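Local coordinates for flagellar protein FlgA (Thermotoga maritima, PDB 3FRN) that probably acts as a periplasmic chaperone for assembly of the P-ring of the flagellar basal body, at residues Q214-A218 against T229-V233. Numbering follows the deposited sequence.
Sequences QVVPA and TFVEV
The phenyl ring of F230 lies obliquely against V215 and P217 of the neighbouring strand, presenting neither a clean face nor a clean edge to them. Its CD2 side does the touching: F230 CD2 is 3.9 Å from V215 CG1, and F230 CE2 is 3.9 Å from P217 CG. With CG anti to its own carbonyl carbon (chi1 -64°), the ring reaches across to the strand 215-218. V215 meets it with the methyl that lies anti to the backbone N (chi1 171°). V215, P217, F230 and E232 share one face of the sheet, where V215, F230 and E232 are exposed.

On the other face V216, A218 and V231 are buried beside the partly exposed T229; V233, at the end of its strand and also buried, turns its CG2 toward V216. V231 CG2 sits 3.8 Å from A218 CB, while V216 CG2 meets both V231 CG2 and V233 CG2, the latter at 3.9 Å. V210 covers V216 and V233, and L264 of strand 263-266 packs on A218 and V231.

The backbones are tied by reciprocal bonds between V216 and V231, where V231 N reaches V216 O at 2.9 Å in a nearly straight N-H...O (168°). A218 and T229 are likewise paired in both directions. At the other end V233 N donates to Q214 O at 3.2 Å. P217 has no N-H to give, yet it occupies a non-hydrogen-bonded pair with F230, so the pairing with 229-233 loses nothing by it. The side-chain OE1 of Q214 accepts from V211 N.

The two strands, successive in the chain and paired antiparallel, are a beta hairpin, with a buried face against strand 263-266 and a more open one, in the C-terminal P-ring chaperone region of FlgA (SAF clan).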
ATOM      1  N   GLN A 214     -16.698  20.056  30.503  1.00 44.38           N
ATOM      2  CA  GLN A 214     -17.840  19.136  30.488  1.00 47.51           C
ATOM      3  C   GLN A 214     -18.311  18.805  31.907  1.00 48.14           C
ATOM      4  O   GLN A 214     -17.504  18.739  32.831  1.00 49.80           O
ATOM      5  CB  GLN A 214     -17.441  17.851  29.763  1.00 48.20           C
ATOM      6  CG  GLN A 214     -18.571  16.906  29.386  1.00 47.08           C
ATOM      7  CD  GLN A 214     -18.041  15.630  28.745  1.00 50.32           C
ATOM      8  OE1 GLN A 214     -16.951  15.617  28.175  1.00 48.78           O
ATOM      9  NE2 GLN A 214     -18.809  14.551  28.842  1.00 57.88           N
ATOM     10  N   VAL A 215     -19.619  18.615  32.076  1.00 49.78           N
ATOM     11  CA  VAL A 215     -20.167  18.160  33.354  1.00 46.75           C
ATOM     12  C   VAL A 215     -20.314  16.639  33.358  1.00 46.02           C
ATOM     13  O   VAL A 215     -21.021  16.063  32.513  1.00 44.95           O
ATOM     14  CB  VAL A 215     -21.527  18.824  33.682  1.00 47.42           C
ATOM     15  CG1 VAL A 215     -22.179  18.169  34.904  1.00 48.10           C
ATOM     16  CG2 VAL A 215     -21.334  20.306  33.940  1.00 44.51           C
ATOM     17  N   VAL A 216     -19.628  15.995  34.301  1.00 43.79           N
ATOM     18  CA  VAL A 216     -19.748  14.552  34.480  1.00 43.00           C
ATOM     19  C   VAL A 216     -20.038  14.221  35.944  1.00 41.31           C
ATOM     20  O   VAL A 216     -19.653  14.982  36.832  1.00 42.60           O
ATOM     21  CB  VAL A 216     -18.480  13.782  33.985  1.00 41.61           C
ATOM     22  CG1 VAL A 216     -18.492  13.638  32.463  1.00 27.83           C
ATOM     23  CG2 VAL A 216     -17.194  14.442  34.471  1.00 46.47           C
ATOM     24  N   PRO A 217     -20.743  13.100  36.198  1.00 38.13           N
ATOM     25  CA  PRO A 217     -20.850  12.577  37.557  1.00 38.54           C
ATOM     26  C   PRO A 217     -19.485  12.193  38.127  1.00 36.62           C
ATOM     27  O   PRO A 217     -18.572  11.868  37.376  1.00 36.13           O
ATOM     28  CB  PRO A 217     -21.724  11.331  37.388  1.00 40.91           C
ATOM     29  CG  PRO A 217     -22.470  11.554  36.124  1.00 41.39           C
ATOM     30  CD  PRO A 217     -21.510  12.279  35.244  1.00 35.42           C
ATOM     31  N   ALA A 218     -19.352  12.245  39.447  1.00 36.10           N
ATOM     32  CA  ALA A 218     -18.079  11.975  40.109  1.00 33.70           C
ATOM     33  C   ALA A 218     -18.274  11.289  41.462  1.00 32.49           C
ATOM     34  O   ALA A 218     -19.274  11.506  42.136  1.00 35.28           O
ATOM     35  CB  ALA A 218     -17.282  13.257  40.269  1.00 29.16           C
ATOM     36  N   THR A 229     -21.451  13.314  43.352  1.00 37.97           N
ATOM     37  CA  THR A 229     -21.750  14.646  42.806  1.00 38.74           C
ATOM     38  C   THR A 229     -21.369  14.837  41.329  1.00 38.73           C
ATOM     39  O   THR A 229     -20.794  13.947  40.711  1.00 39.19           O
ATOM     40  CB  THR A 229     -21.062  15.750  43.649  1.00 40.37           C
ATOM     41  OG1 THR A 229     -21.575  17.035  43.275  1.00 47.69           O
ATOM     42  CG2 THR A 229     -19.540  15.728  43.454  1.00 35.48           C
ATOM     43  N   PHE A 230     -21.699  16.006  40.778  1.00 37.99           N
ATOM     44  CA  PHE A 230     -21.282  16.401  39.427  1.00 38.08           C
ATOM     45  C   PHE A 230     -20.091  17.363  39.493  1.00 37.51           C
ATOM     46  O   PHE A 230     -20.025  18.213  40.379  1.00 37.31           O
ATOM     47  CB  PHE A 230     -22.440  17.065  38.670  1.00 37.57           C
ATOM     48  CG  PHE A 230     -23.608  16.151  38.412  1.00 39.19           C
ATOM     49  CD1 PHE A 230     -24.653  16.054  39.329  1.00 38.21           C
ATOM     50  CD2 PHE A 230     -23.669  15.392  37.247  1.00 38.46           C
ATOM     51  CE1 PHE A 230     -25.732  15.210  39.092  1.00 41.21           C
ATOM     52  CE2 PHE A 230     -24.746  14.545  37.003  1.00 39.60           C
ATOM     53  CZ  PHE A 230     -25.779  14.455  37.926  1.00 35.93           C
ATOM     54  N   VAL A 231     -19.150  17.226  38.560  1.00 38.47           N
ATOM     55  CA  VAL A 231     -17.977  18.111  38.515  1.00 36.63           C
ATOM     56  C   VAL A 231     -17.754  18.720  37.135  1.00 35.27           C
ATOM     57  O   VAL A 231     -18.337  18.264  36.148  1.00 35.70           O
ATOM     58  CB  VAL A 231     -16.677  17.391  38.951  1.00 38.44           C
ATOM     59  CG1 VAL A 231     -16.726  17.013  40.427  1.00 36.03           C
ATOM     60  CG2 VAL A 231     -16.409  16.173  38.071  1.00 43.25           C
ATOM     61  N   GLU A 232     -16.906  19.750  37.077  1.00 34.98           N
ATOM     62  CA  GLU A 232     -16.513  20.348  35.805  1.00 34.94           C
ATOM     63  C   GLU A 232     -15.034  20.123  35.517  1.00 38.18           C
ATOM     64  O   GLU A 232     -14.169  20.540  36.291  1.00 37.91           O
ATOM     65  CB  GLU A 232     -16.829  21.840  35.757  1.00 35.94           C
ATOM     66  CG  GLU A 232     -16.923  22.371  34.332  1.00 37.77           C
ATOM     67  CD  GLU A 232     -16.742  23.875  34.225  1.00 44.91           C
ATOM     68  OE1 GLU A 232     -16.940  24.401  33.093  1.00 47.33           O
ATOM     69  OE2 GLU A 232     -16.403  24.533  35.258  1.00 47.87           O
ATOM     70  N   VAL A 233     -14.770  19.490  34.377  1.00 39.67           N
ATOM     71  CA  VAL A 233     -13.430  19.060  33.971  1.00 39.49           C
ATOM     72  C   VAL A 233     -12.525  20.224  33.533  1.00 36.90           C
ATOM     73  O   VAL A 233     -12.949  21.100  32.773  1.00 33.26           O
ATOM     74  CB  VAL A 233     -13.518  18.010  32.841  1.00 43.28           C
ATOM     75  CG1 VAL A 233     -12.340  17.100  32.898  1.00 49.55           C
ATOM     76  CG2 VAL A 233     -14.780  17.166  32.969  1.00 47.24           C
TER